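Local structure of CRISPR system CMR subunit Cmr7 1 (Sulfolobus solfataricus, 2X5Q) at residues V155-V158 with L159-Y163; K165-N168 with S169-K172; P15-N18 with S19-S22; R180-E183 with E184-Y188. The protein belongs to the CMR ribonucleoprotein complex of the CRISPR antiviral defence, in which it possibly takes part as a dimer. All coordinates share one frame; numbering follows the deposited sequence.

Contact 1: V155-V158 with L159-Y163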
ATOM      1  N   VAL A 155      -5.580 -27.433  -1.457  1.00 33.88           N
ATOM      2  CA  VAL A 155      -4.538 -28.265  -2.054  1.00 33.41           C
ATOM      3  C   VAL A 155      -5.110 -29.232  -3.103  1.00 33.94           C
ATOM      4  O   VAL A 155      -4.550 -29.360  -4.187  1.00 33.69           O
ATOM      5  CB  VAL A 155      -3.757 -29.038  -0.981  1.00 34.53           C
ATOM      6  CG1 VAL A 155      -2.825 -30.039  -1.619  1.00 33.48           C
ATOM      7  CG2 VAL A 155      -2.995 -28.060  -0.076  1.00 33.49           C
ATOM      8  N   ASP A 156      -6.235 -29.875  -2.800  1.00 35.75           N
ATOM      9  CA  ASP A 156      -6.794 -30.928  -3.670  1.00 36.78           C
ATOM     10  C   ASP A 156      -7.573 -30.398  -4.879  1.00 36.43           C
ATOM     11  O   ASP A 156      -7.606 -31.040  -5.935  1.00 37.36           O
ATOM     12  CB  ASP A 156      -7.720 -31.852  -2.874  1.00 39.60           C
ATOM     13  CG  ASP A 156      -6.994 -32.619  -1.786  1.00 40.65           C
ATOM     14  OD1 ASP A 156      -5.760 -32.809  -1.878  1.00 38.89           O
ATOM     15  OD2 ASP A 156      -7.669 -33.018  -0.829  1.00 42.11           O
ATOM     16  N   ASN A 157      -8.211 -29.251  -4.716  1.00 35.65           N
ATOM     17  CA  ASN A 157      -9.063 -28.684  -5.749  1.00 35.82           C
ATOM     18  C   ASN A 157      -8.452 -27.491  -6.450  1.00 33.80           C
ATOM     19  O   ASN A 157      -8.892 -27.155  -7.537  1.00 34.57           O
ATOM     20  CB  ASN A 157     -10.410 -28.239  -5.165  1.00 37.05           C
ATOM     21  CG  ASN A 157     -11.285 -29.395  -4.732  1.00 40.17           C
ATOM     22  OD1 ASN A 157     -10.971 -30.564  -4.966  1.00 40.55           O
ATOM     23  ND2 ASN A 157     -12.413 -29.067  -4.100  1.00 41.34           N
ATOM     24  N   VAL A 158      -7.482 -26.820  -5.831  1.00 32.05           N
ATOM     25  CA  VAL A 158      -6.900 -25.619  -6.440  1.00 30.69           C
ATOM     26  C   VAL A 158      -5.462 -25.861  -6.887  1.00 29.40           C
ATOM     27  O   VAL A 158      -5.199 -25.887  -8.087  1.00 29.34           O
ATOM     28  CB  VAL A 158      -7.034 -24.387  -5.519  1.00 29.71           C
ATOM     29  CG1 VAL A 158      -6.329 -23.168  -6.108  1.00 30.06           C
ATOM     30  CG2 VAL A 158      -8.496 -24.089  -5.294  1.00 30.24           C
ATOM     31  N   LEU A 159      -4.541 -26.052  -5.947  1.00 28.80           N
ATOM     32  CA  LEU A 159      -3.128 -26.244  -6.309  1.00 28.68           C
ATOM     33  C   LEU A 159      -2.899 -27.493  -7.183  1.00 29.32           C
ATOM     34  O   LEU A 159      -2.053 -27.488  -8.094  1.00 30.42           O
ATOM     35  CB  LEU A 159      -2.236 -26.297  -5.058  1.00 28.36           C
ATOM     36  CG  LEU A 159      -2.153 -25.047  -4.173  1.00 29.27           C
ATOM     37  CD1 LEU A 159      -1.056 -25.195  -3.121  1.00 29.61           C
ATOM     38  CD2 LEU A 159      -1.936 -23.782  -4.998  1.00 29.03           C
ATOM     39  N   ALA A 160      -3.660 -28.545  -6.921  1.00 30.29           N
ATOM     40  CA  ALA A 160      -3.579 -29.778  -7.690  1.00 31.20           C
ATOM     41  C   ALA A 160      -4.134 -29.625  -9.103  1.00 31.44           C
ATOM     42  O   ALA A 160      -3.846 -30.449  -9.972  1.00 32.02           O
ATOM     43  CB  ALA A 160      -4.305 -30.899  -6.964  1.00 32.66           C
ATOM     44  N   LYS A 161      -4.929 -28.584  -9.344  1.00 31.02           N
ATOM     45  CA  LYS A 161      -5.399 -28.300 -10.694  1.00 31.54           C
ATOM     46  C   LYS A 161      -4.411 -27.409 -11.447  1.00 29.89           C
ATOM     47  O   LYS A 161      -4.038 -27.729 -12.595  1.00 30.90           O
ATOM     48  CB  LYS A 161      -6.809 -27.702 -10.678  1.00 33.37           C
ATOM     49  CG  LYS A 161      -7.907 -28.695 -10.304  1.00 36.37           C
ATOM     50  CD  LYS A 161      -7.539 -30.176 -10.595  1.00 39.71           C
ATOM     51  CE  LYS A 161      -8.551 -31.184 -10.037  1.00 42.82           C
ATOM     52  NZ  LYS A 161      -8.684 -31.124  -8.534  1.00 43.68           N
ATOM     53  N   ILE A 162      -3.972 -26.334 -10.799  1.00 27.58           N
ATOM     54  CA  ILE A 162      -3.012 -25.407 -11.387  1.00 26.87           C
ATOM     55  C   ILE A 162      -1.700 -26.138 -11.658  1.00 26.37           C
ATOM     56  O   ILE A 162      -1.159 -26.048 -12.746  1.00 26.89           O
ATOM     57  CB  ILE A 162      -2.727 -24.171 -10.476  1.00 25.52           C
ATOM     58  CG1 ILE A 162      -4.003 -23.384 -10.162  1.00 26.45           C
ATOM     59  CG2 ILE A 162      -1.753 -23.212 -11.152  1.00 24.71           C
ATOM     60  CD1 ILE A 162      -3.827 -22.336  -9.029  1.00 25.06           C
ATOM     61  N   TYR A 163      -1.214 -26.865 -10.660  1.00 26.21           N
ATOM     62  CA  TYR A 163       0.051 -27.592 -10.754  1.00 26.32           C
ATOM     63  C   TYR A 163      -0.208 -29.092 -10.825  1.00 27.36           C
ATOM     64  O   TYR A 163       0.412 -29.859 -10.101  1.00 27.59           O
ATOM     65  CB  TYR A 163       0.925 -27.283  -9.542  1.00 26.23           C
ATOM     66  CG  TYR A 163       1.166 -25.812  -9.308  1.00 25.67           C
ATOM     67  CD1 TYR A 163       2.234 -25.162  -9.913  1.00 26.37           C
ATOM     68  CD2 TYR A 163       0.336 -25.075  -8.489  1.00 26.12           C
ATOM     69  CE1 TYR A 163       2.468 -23.814  -9.703  1.00 26.69           C
ATOM     70  CE2 TYR A 163       0.565 -23.721  -8.271  1.00 25.22           C
ATOM     71  CZ  TYR A 163       1.625 -23.098  -8.881  1.00 25.30           C
ATOM     72  OH  TYR A 163       1.855 -21.751  -8.683  1.00 26.09           O
TER
HETATM   73  O   HOH W   1     -10.813 -29.096  -9.411  1.00102.63           O
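Val158 turns CG1 anti to its backbone N (chi1 175°), and Ile162 sets CG1 beside its own N, anti to the carbonyl carbon (chi1 -58°); the two side chains then lie alongside each other, pointing the same way, with Val158 CG1 3.9 Å from Ile162 CD1. Beneath this pair Val158 O is gripped twice. Ile162 N reaches it at 3.0 Å in a nearly straight bond of 173°, whereas Lys161 N comes from above the carbonyl plane, also at 3.0 Å but more bent. Three residues earlier the helix widens into a pi-type turn: Val155 O accepts from Ala160 N, five residues on, at 3.0 Å, and Ala160 CB sits 3.2 Å from the same oxygen. On the outer side Lys161 bends at chi2 and chi4 and folds back over the turn, its CG 3.3 Å from Asn157 O and its NZ 2.8 Å from Asp156 O. A water links Lys161 NZ weakly to Asn157 O. This last stretch of helix 148-162 is buried on its apolar sides: Val155 and Leu159 pack on Leu178 and Val182 of helix 172-185, and Leu159 and Ile162 rest on Ile84 of strand 80-86.

Contact 2: K165-N168 with S169-K172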
ATOM      1  N   LYS A 165       0.503 -31.567 -13.053  1.00 30.07           N
ATOM      2  CA  LYS A 165       1.595 -32.481 -13.382  1.00 30.85           C
ATOM      3  C   LYS A 165       2.600 -32.648 -12.241  1.00 30.11           C
ATOM      4  O   LYS A 165       2.924 -33.772 -11.836  1.00 29.31           O
ATOM      5  CB  LYS A 165       2.276 -32.061 -14.685  1.00 31.24           C
ATOM      6  CG  LYS A 165       1.449 -32.484 -15.897  1.00 33.58           C
ATOM      7  CD  LYS A 165       2.006 -31.964 -17.199  1.00 34.30           C
ATOM      8  CE  LYS A 165       1.240 -32.550 -18.383  1.00 36.77           C
ATOM      9  NZ  LYS A 165       1.739 -33.881 -18.824  1.00 37.82           N
ATOM     10  N   ILE A 166       3.061 -31.532 -11.698  1.00 29.41           N
ATOM     11  CA  ILE A 166       3.985 -31.580 -10.570  1.00 29.66           C
ATOM     12  C   ILE A 166       3.345 -32.322  -9.401  1.00 30.23           C
ATOM     13  O   ILE A 166       3.954 -33.229  -8.836  1.00 30.97           O
ATOM     14  CB  ILE A 166       4.444 -30.184 -10.130  1.00 28.90           C
ATOM     15  CG1 ILE A 166       5.190 -29.483 -11.273  1.00 29.64           C
ATOM     16  CG2 ILE A 166       5.349 -30.306  -8.890  1.00 29.80           C
ATOM     17  CD1 ILE A 166       5.642 -28.047 -10.939  1.00 27.81           C
ATOM     18  N   TYR A 167       2.105 -31.960  -9.068  1.00 30.41           N
ATOM     19  CA  TYR A 167       1.407 -32.519  -7.910  1.00 31.14           C
ATOM     20  C   TYR A 167       1.221 -34.028  -7.986  1.00 32.49           C
ATOM     21  O   TYR A 167       1.425 -34.729  -6.989  1.00 32.82           O
ATOM     22  CB  TYR A 167       0.032 -31.868  -7.763  1.00 31.60           C
ATOM     23  CG  TYR A 167      -0.731 -32.320  -6.550  1.00 32.90           C
ATOM     24  CD1 TYR A 167      -0.412 -31.830  -5.284  1.00 33.75           C
ATOM     25  CD2 TYR A 167      -1.783 -33.231  -6.657  1.00 34.66           C
ATOM     26  CE1 TYR A 167      -1.114 -32.232  -4.163  1.00 34.81           C
ATOM     27  CE2 TYR A 167      -2.500 -33.639  -5.528  1.00 36.84           C
ATOM     28  CZ  TYR A 167      -2.152 -33.134  -4.288  1.00 36.61           C
ATOM     29  OH  TYR A 167      -2.836 -33.522  -3.167  1.00 37.92           O
ATOM     30  N   ASN A 168       0.812 -34.504  -9.163  1.00 32.59           N
ATOM     31  CA  ASN A 168       0.612 -35.928  -9.415  1.00 34.13           C
ATOM     32  C   ASN A 168       1.917 -36.713  -9.340  1.00 34.20           C
ATOM     33  O   ASN A 168       1.884 -37.930  -9.132  1.00 35.26           O
ATOM     34  CB  ASN A 168      -0.040 -36.168 -10.789  1.00 34.62           C
ATOM     35  CG  ASN A 168      -1.492 -35.687 -10.861  1.00 35.96           C
ATOM     36  OD1 ASN A 168      -2.176 -35.574  -9.849  1.00 38.23           O
ATOM     37  ND2 ASN A 168      -1.964 -35.415 -12.072  1.00 35.29           N
ATOM     38  N   SER A 169       3.052 -36.028  -9.528  1.00 32.85           N
ATOM     39  CA  SER A 169       4.367 -36.662  -9.412  1.00 33.50           C
ATOM     40  C   SER A 169       4.817 -36.816  -7.950  1.00 34.08           C
ATOM     41  O   SER A 169       5.689 -37.621  -7.656  1.00 35.16           O
ATOM     42  CB  SER A 169       5.431 -35.905 -10.241  1.00 32.69           C
ATOM     43  OG  SER A 169       5.975 -34.773  -9.574  1.00 31.84           O
ATOM     44  N   LEU A 170       4.210 -36.065  -7.035  1.00 33.87           N
ATOM     45  CA  LEU A 170       4.611 -36.100  -5.622  1.00 34.41           C
ATOM     46  C   LEU A 170       4.137 -37.365  -4.908  1.00 36.39           C
ATOM     47  O   LEU A 170       3.042 -37.857  -5.152  1.00 36.61           O
ATOM     48  CB  LEU A 170       4.064 -34.876  -4.874  1.00 33.55           C
ATOM     49  CG  LEU A 170       4.478 -33.498  -5.403  1.00 31.37           C
ATOM     50  CD1 LEU A 170       3.969 -32.420  -4.478  1.00 31.36           C
ATOM     51  CD2 LEU A 170       5.999 -33.384  -5.582  1.00 29.60           C
ATOM     52  N   ASN A 171       4.971 -37.874  -4.007  1.00 37.67           N
ATOM     53  CA  ASN A 171       4.570 -38.964  -3.133  1.00 39.72           C
ATOM     54  C   ASN A 171       3.768 -38.394  -1.966  1.00 40.31           C
ATOM     55  O   ASN A 171       3.550 -37.188  -1.899  1.00 38.40           O
ATOM     56  CB  ASN A 171       5.794 -39.774  -2.668  1.00 41.18           C
ATOM     57  CG  ASN A 171       6.673 -39.029  -1.671  1.00 41.40           C
ATOM     58  OD1 ASN A 171       6.224 -38.117  -0.980  1.00 42.06           O
ATOM     59  ND2 ASN A 171       7.937 -39.433  -1.588  1.00 42.30           N
ATOM     60  N   LYS A 172       3.354 -39.255  -1.042  1.00 42.86           N
ATOM     61  CA  LYS A 172       2.417 -38.873   0.011  1.00 44.16           C
ATOM     62  C   LYS A 172       3.033 -37.863   0.978  1.00 43.94           C
ATOM     63  O   LYS A 172       2.408 -36.847   1.307  1.00 42.68           O
ATOM     64  CB  LYS A 172       1.919 -40.112   0.774  1.00 47.54           C
ATOM     65  CG  LYS A 172       0.696 -39.824   1.639  1.00 48.84           C
ATOM     66  CD  LYS A 172       0.293 -41.006   2.499  1.00 52.89           C
ATOM     67  CE  LYS A 172      -0.919 -40.663   3.360  1.00 55.41           C
ATOM     68  NZ  LYS A 172      -0.898 -39.236   3.776  1.00 54.31           N
TER
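Ser169 N and OG both meet Ile166 O where helix 164-169 runs out, in a C-terminal turn whose backbone bonds are mostly weak and which leads through a short loop to the N-cap of helix 172-185. Ser169 N bonds only weakly, to Lys165 O at 3.2 Å and to Ile166 O at 3.0 Å. Its hydroxyl does more: with OG held between the backbone N and the carbonyl carbon (chi1 83°), it donates to Ile166 O at 2.6 Å, tilted just 15° from the carbonyl plane. The side chain thus folds back on the last turn, strengthening a link that the backbone amides make poorly. Leu170 N follows with a firmer bond to Tyr167 O at 3.1 Å, reached from above the carbonyl plane, and a weak one to Ile166 O. The Leu170 side chain lies back against the same turn, its CB 3.4 Å from Tyr167 O and its CD1 4.5 Å from Tyr167 CD1, while the ring of Tyr167 reaches on to Val155 and Ala160 of helix 148-162. Asn171 then caps the next helix, OD1 accepting from Gln174 N, and Lys172 begins that helix, its NZ in a salt bridge with Asp176 OD2.

Contact 3: P15-N18 with S19-S22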
ATOM      1  N   PRO A  15      -5.379 -14.503  -4.400  1.00 24.61           N
ATOM      2  CA  PRO A  15      -5.484 -14.557  -2.940  1.00 24.86           C
ATOM      3  C   PRO A  15      -5.890 -15.936  -2.453  1.00 25.47           C
ATOM      4  O   PRO A  15      -6.831 -16.532  -2.997  1.00 27.03           O
ATOM      5  CB  PRO A  15      -6.597 -13.540  -2.603  1.00 24.89           C
ATOM      6  CG  PRO A  15      -6.772 -12.714  -3.813  1.00 26.07           C
ATOM      7  CD  PRO A  15      -6.351 -13.567  -4.986  1.00 25.41           C
ATOM      8  N   ILE A  16      -5.195 -16.448  -1.441  1.00 25.73           N
ATOM      9  CA  ILE A  16      -5.578 -17.720  -0.833  1.00 26.95           C
ATOM     10  C   ILE A  16      -6.372 -17.438   0.452  1.00 28.22           C
ATOM     11  O   ILE A  16      -5.796 -17.043   1.480  1.00 28.93           O
ATOM     12  CB  ILE A  16      -4.337 -18.584  -0.552  1.00 26.94           C
ATOM     13  CG1 ILE A  16      -3.533 -18.791  -1.844  1.00 26.66           C
ATOM     14  CG2 ILE A  16      -4.718 -19.940   0.069  1.00 28.18           C
ATOM     15  CD1 ILE A  16      -4.258 -19.569  -2.915  1.00 27.14           C
ATOM     16  N   THR A  17      -7.696 -17.604   0.376  1.00 28.50           N
ATOM     17  CA  THR A  17      -8.587 -17.397   1.517  1.00 29.16           C
ATOM     18  C   THR A  17      -9.433 -18.632   1.746  1.00 30.08           C
ATOM     19  O   THR A  17      -9.419 -19.536   0.929  1.00 29.04           O
ATOM     20  CB  THR A  17      -9.582 -16.247   1.277  1.00 29.04           C
ATOM     21  OG1 THR A  17     -10.579 -16.680   0.354  1.00 31.67           O
ATOM     22  CG2 THR A  17      -8.899 -15.003   0.741  1.00 29.52           C
ATOM     23  N   ASN A  18     -10.230 -18.623   2.826  1.00 31.29           N
ATOM     24  CA  ASN A  18     -11.203 -19.687   3.089  1.00 33.36           C
ATOM     25  C   ASN A  18     -12.364 -19.778   2.096  1.00 34.47           C
ATOM     26  O   ASN A  18     -13.131 -20.742   2.168  1.00 36.22           O
ATOM     27  CB  ASN A  18     -11.817 -19.551   4.496  1.00 34.94           C
ATOM     28  CG  ASN A  18     -10.859 -19.951   5.596  1.00 35.52           C
ATOM     29  OD1 ASN A  18     -10.340 -21.068   5.605  1.00 35.89           O
ATOM     30  ND2 ASN A  18     -10.635 -19.044   6.547  1.00 34.96           N
ATOM     31  N   SER A  19     -12.520 -18.798   1.200  1.00 33.30           N
ATOM     32  CA  SER A  19     -13.688 -18.761   0.314  1.00 34.80           C
ATOM     33  C   SER A  19     -13.441 -19.051  -1.167  1.00 34.45           C
ATOM     34  O   SER A  19     -14.394 -19.079  -1.962  1.00 35.44           O
ATOM     35  CB  SER A  19     -14.398 -17.417   0.461  1.00 35.01           C
ATOM     36  OG  SER A  19     -14.870 -17.273   1.785  1.00 36.29           O
ATOM     37  N   ILE A  20     -12.188 -19.274  -1.547  1.00 33.01           N
ATOM     38  CA  ILE A  20     -11.890 -19.524  -2.950  1.00 33.07           C
ATOM     39  C   ILE A  20     -12.345 -20.933  -3.316  1.00 35.03           C
ATOM     40  O   ILE A  20     -12.417 -21.822  -2.467  1.00 35.22           O
ATOM     41  CB  ILE A  20     -10.397 -19.284  -3.291  1.00 30.90           C
ATOM     42  CG1 ILE A  20      -9.505 -20.395  -2.732  1.00 29.91           C
ATOM     43  CG2 ILE A  20      -9.951 -17.905  -2.769  1.00 29.12           C
ATOM     44  CD1 ILE A  20      -8.061 -20.277  -3.149  1.00 28.72           C
ATOM     45  N   SER A  21     -12.685 -21.113  -4.580  1.00 36.71           N
ATOM     46  CA  SER A  21     -13.119 -22.415  -5.080  1.00 39.21           C
ATOM     47  C   SER A  21     -12.719 -22.545  -6.532  1.00 39.81           C
ATOM     48  O   SER A  21     -12.719 -21.563  -7.275  1.00 39.56           O
ATOM     49  CB  SER A  21     -14.636 -22.564  -4.952  1.00 41.08           C
ATOM     50  OG  SER A  21     -15.305 -21.594  -5.740  1.00 41.84           O
ATOM     51  N   SER A  22     -12.381 -23.758  -6.933  1.00 41.65           N
ATOM     52  CA  SER A  22     -12.151 -24.053  -8.338  1.00 43.01           C
ATOM     53  C   SER A  22     -13.484 -24.009  -9.097  1.00 45.75           C
ATOM     54  O   SER A  22     -14.503 -24.463  -8.598  1.00 47.35           O
ATOM     55  CB  SER A  22     -11.490 -25.426  -8.476  1.00 43.65           C
ATOM     56  OG  SER A  22     -11.750 -26.001  -9.740  1.00 45.56           O
TER
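Ile20 lays its side chain back over the preceding residues, CG2 coming 3.4 Å from Pro15 O and an equal 3.4 Å from Thr17 OG1. Farther out, its CD1 meets Ile16 CD1 at 3.9 Å, the two isoleucines slanting across one another. The chain bends sharply here in a type I beta turn from Thr17 to Ile20, between strand 11-15 and strand 21-23, which belong to different sheets. Thr17 ties the turn: OG1, swung between its backbone N and carbonyl carbon (chi1 74°), accepts from Ser19 N at 3.0 Å with an angle of 161°. This is the bond of an ST turn, made by the first residue of the beta turn. The polar ends at the two central positions reach outward to other parts of the chain. Asn18 OD1 takes the amide of Asp147 and its ND2 gives to Ser145 O, while Ser19 OG is bonded to Glu66. On the apolar side Ile16 also packs against Phe186 and Ile154. In this turn with buried ends and partly exposed central residues, the side-chain polar atoms of Thr17, Asn18 and Ser19 each have a hydrogen-bonding partner, so it is held both from within and by residues outside it.

Contact 4: R180-E183 with E184-Y188; sequences RDVE and EIFNY
Ile185 and the backbone of Asp181 form the close-packed side of this last turn of helix 172-185: Ile185 CG1, beside its own backbone N and anti to the carbonyl carbon (chi1 -65°), lies 3.2 Å from Asp181 O, and CD1 reaches along to within 4.1 Å of Asp181 CB. The backbone bond below them, from Ile185 N to Asp181 O, measures 2.9 Å. Phe186 continues the tight side. Val182 O lies at the edge of its ring, near the ring plane and 3.5 Å from CD2, while Ile185 CG2 covers one face, over the ring centre. Val182 CG1 slants across to CD2 at 4.2 Å, and strand 52-60 adds Leu53 and Ile56 against the ring. Helical geometry ends here: Phe186 N still bonds to Val182 O, but weakly, and Phe186 becomes the centre of an inverse gamma turn that swings the chain from the helix toward strand 188-193. The Asp181 carboxylate stays buried, OD2 taking the amide of Leu53 and OD1 in a salt bridge with Lys177. Glu184 and Arg180 make up the looser, exposed side. Glu184 stretches out along Arg180 O, and its OE1 comes 3.8 Å from Asp181 OD1, their carboxylate planes 35° apart, a like-charge approach probably eased by Lys177 and more weakly by Arg110. Arg180 and Glu184 carry opposite charges without touching, NE standing 5.3 Å from OE2. Toward solvent two waters lie between Glu183 O and Asn187 OD1, the nearer one 2.7 Å from Asn187 OD1.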
ATOM      1  N   ARG A 180       0.816 -28.909   4.703  1.00 39.01           N
ATOM      2  CA  ARG A 180       1.348 -28.203   5.857  1.00 39.86           C
ATOM      3  C   ARG A 180       1.732 -26.770   5.487  1.00 37.58           C
ATOM      4  O   ARG A 180       1.338 -25.831   6.184  1.00 37.39           O
ATOM      5  CB  ARG A 180       2.526 -28.942   6.482  1.00 41.95           C
ATOM      6  CG  ARG A 180       2.105 -30.218   7.206  1.00 44.58           C
ATOM      7  CD  ARG A 180       3.177 -30.667   8.179  1.00 49.10           C
ATOM      8  NE  ARG A 180       4.461 -30.954   7.533  1.00 49.85           N
ATOM      9  CZ  ARG A 180       4.752 -32.078   6.876  1.00 50.88           C
ATOM     10  NH1 ARG A 180       3.848 -33.050   6.741  1.00 52.18           N
ATOM     11  NH2 ARG A 180       5.965 -32.241   6.357  1.00 50.55           N
ATOM     12  N   ASP A 181       2.477 -26.606   4.392  1.00 35.40           N
ATOM     13  CA  ASP A 181       2.827 -25.276   3.867  1.00 33.63           C
ATOM     14  C   ASP A 181       1.600 -24.365   3.762  1.00 32.52           C
ATOM     15  O   ASP A 181       1.597 -23.234   4.274  1.00 32.42           O
ATOM     16  CB  ASP A 181       3.464 -25.394   2.473  1.00 32.26           C
ATOM     17  CG  ASP A 181       4.933 -25.774   2.517  1.00 33.38           C
ATOM     18  OD1 ASP A 181       5.454 -26.057   3.615  1.00 36.24           O
ATOM     19  OD2 ASP A 181       5.571 -25.798   1.443  1.00 32.13           O
ATOM     20  N   VAL A 182       0.559 -24.857   3.097  1.00 31.68           N
ATOM     21  CA  VAL A 182      -0.658 -24.064   2.888  1.00 31.17           C
ATOM     22  C   VAL A 182      -1.279 -23.644   4.214  1.00 32.84           C
ATOM     23  O   VAL A 182      -1.643 -22.482   4.388  1.00 32.69           O
ATOM     24  CB  VAL A 182      -1.673 -24.804   1.987  1.00 30.98           C
ATOM     25  CG1 VAL A 182      -3.025 -24.127   1.999  1.00 30.08           C
ATOM     26  CG2 VAL A 182      -1.133 -24.873   0.551  1.00 28.15           C
ATOM     27  N   GLU A 183      -1.358 -24.568   5.165  1.00 35.07           N
ATOM     28  CA  GLU A 183      -1.938 -24.260   6.457  1.00 36.87           C
ATOM     29  C   GLU A 183      -1.070 -23.284   7.272  1.00 36.77           C
ATOM     30  O   GLU A 183      -1.606 -22.392   7.920  1.00 35.88           O
ATOM     31  CB  GLU A 183      -2.216 -25.551   7.245  1.00 39.40           C
ATOM     32  CG  GLU A 183      -2.938 -25.337   8.572  1.00 42.65           C
ATOM     33  CD  GLU A 183      -4.164 -24.432   8.476  1.00 44.33           C
ATOM     34  OE1 GLU A 183      -4.784 -24.326   7.390  1.00 45.62           O
ATOM     35  OE2 GLU A 183      -4.502 -23.815   9.501  1.00 46.36           O
ATOM     36  N   GLU A 184       0.254 -23.437   7.194  1.00 37.14           N
ATOM     37  CA  GLU A 184       1.206 -22.542   7.868  1.00 38.37           C
ATOM     38  C   GLU A 184       1.168 -21.121   7.342  1.00 35.91           C
ATOM     39  O   GLU A 184       1.155 -20.161   8.103  1.00 35.85           O
ATOM     40  CB  GLU A 184       2.652 -23.034   7.692  1.00 39.36           C
ATOM     41  CG  GLU A 184       3.068 -24.170   8.591  1.00 44.34           C
ATOM     42  CD  GLU A 184       4.372 -24.858   8.145  1.00 44.84           C
ATOM     43  OE1 GLU A 184       4.973 -24.488   7.091  1.00 47.78           O
ATOM     44  OE2 GLU A 184       4.785 -25.806   8.845  1.00 49.03           O
ATOM     45  N   ILE A 185       1.215 -20.999   6.024  1.00 34.03           N
ATOM     46  CA  ILE A 185       1.492 -19.720   5.381  1.00 32.56           C
ATOM     47  C   ILE A 185       0.305 -18.778   5.270  1.00 30.96           C
ATOM     48  O   ILE A 185       0.440 -17.597   5.538  1.00 29.66           O
ATOM     49  CB  ILE A 185       2.055 -19.937   3.944  1.00 31.46           C
ATOM     50  CG1 ILE A 185       3.413 -20.627   4.009  1.00 33.12           C
ATOM     51  CG2 ILE A 185       2.180 -18.621   3.183  1.00 30.07           C
ATOM     52  CD1 ILE A 185       3.763 -21.290   2.699  1.00 32.15           C
ATOM     53  N   PHE A 186      -0.843 -19.284   4.837  1.00 30.58           N
ATOM     54  CA  PHE A 186      -1.876 -18.402   4.289  1.00 29.52           C
ATOM     55  C   PHE A 186      -2.858 -17.857   5.326  1.00 30.83           C
ATOM     56  O   PHE A 186      -4.076 -18.024   5.218  1.00 31.80           O
ATOM     57  CB  PHE A 186      -2.584 -19.083   3.122  1.00 28.34           C
ATOM     58  CG  PHE A 186      -1.712 -19.210   1.921  1.00 26.82           C
ATOM     59  CD1 PHE A 186      -1.357 -18.089   1.197  1.00 25.26           C
ATOM     60  CD2 PHE A 186      -1.182 -20.434   1.552  1.00 27.60           C
ATOM     61  CE1 PHE A 186      -0.530 -18.196   0.093  1.00 25.85           C
ATOM     62  CE2 PHE A 186      -0.362 -20.535   0.450  1.00 26.86           C
ATOM     63  CZ  PHE A 186      -0.036 -19.420  -0.274  1.00 25.78           C
ATOM     64  N   ASN A 187      -2.299 -17.190   6.325  1.00 31.37           N
ATOM     65  CA  ASN A 187      -3.056 -16.283   7.164  1.00 31.55           C
ATOM     66  C   ASN A 187      -3.248 -14.972   6.399  1.00 29.98           C
ATOM     67  O   ASN A 187      -2.447 -14.628   5.518  1.00 29.52           O
ATOM     68  CB  ASN A 187      -2.315 -15.996   8.457  1.00 33.02           C
ATOM     69  CG  ASN A 187      -1.872 -17.239   9.165  1.00 35.66           C
ATOM     70  OD1 ASN A 187      -2.599 -18.230   9.216  1.00 39.42           O
ATOM     71  ND2 ASN A 187      -0.672 -17.197   9.738  1.00 36.08           N
ATOM     72  N   TYR A 188      -4.310 -14.252   6.727  1.00 29.37           N
ATOM     73  CA  TYR A 188      -4.647 -13.017   6.037  1.00 27.76           C
ATOM     74  C   TYR A 188      -5.583 -12.159   6.883  1.00 28.15           C
ATOM     75  O   TYR A 188      -6.099 -12.595   7.925  1.00 28.12           O
ATOM     76  CB  TYR A 188      -5.276 -13.306   4.664  1.00 26.99           C
ATOM     77  CG  TYR A 188      -6.580 -14.102   4.709  1.00 27.07           C
ATOM     78  CD1 TYR A 188      -7.806 -13.471   4.611  1.00 28.36           C
ATOM     79  CD2 TYR A 188      -6.574 -15.482   4.850  1.00 27.86           C
ATOM     80  CE1 TYR A 188      -9.012 -14.196   4.656  1.00 28.54           C
ATOM     81  CE2 TYR A 188      -7.761 -16.217   4.884  1.00 28.67           C
ATOM     82  CZ  TYR A 188      -8.974 -15.564   4.789  1.00 29.23           C
ATOM     83  OH  TYR A 188     -10.144 -16.275   4.842  1.00 29.83           O
TER
HETATM   84  O   HOH W   2      -3.605 -20.350   7.878  1.00 81.38           O
HETATM   85  O   HOH W   3      -2.265 -20.959  10.978  1.00103.49           O

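Contacts 1 and 3 are buried, contact 4 is partly so, and contact 2 lies at the surface, its centre about 21 Å from the centre of the chain. Three of the four mark helix ends, while contact 3 is a turn between strands. Contact 1 combines apolar packing with backbone bonds; contact 2 leans on a serine hydroxyl; contact 3 is fixed by side-chain bonds; contact 4 sets an apolar face against a charged, watered one. Contacts 1 and 4 join helices 148-162 and 172-185 through aliphatic groups, and contact 2 closes on the former helix with an aromatic ring. Contacts 3 and 4 also touch, with a probable bond from Asn18 N to Tyr188 OH. Contacts 2 and 4 do not, although helix 172-185 follows one and ends at the other.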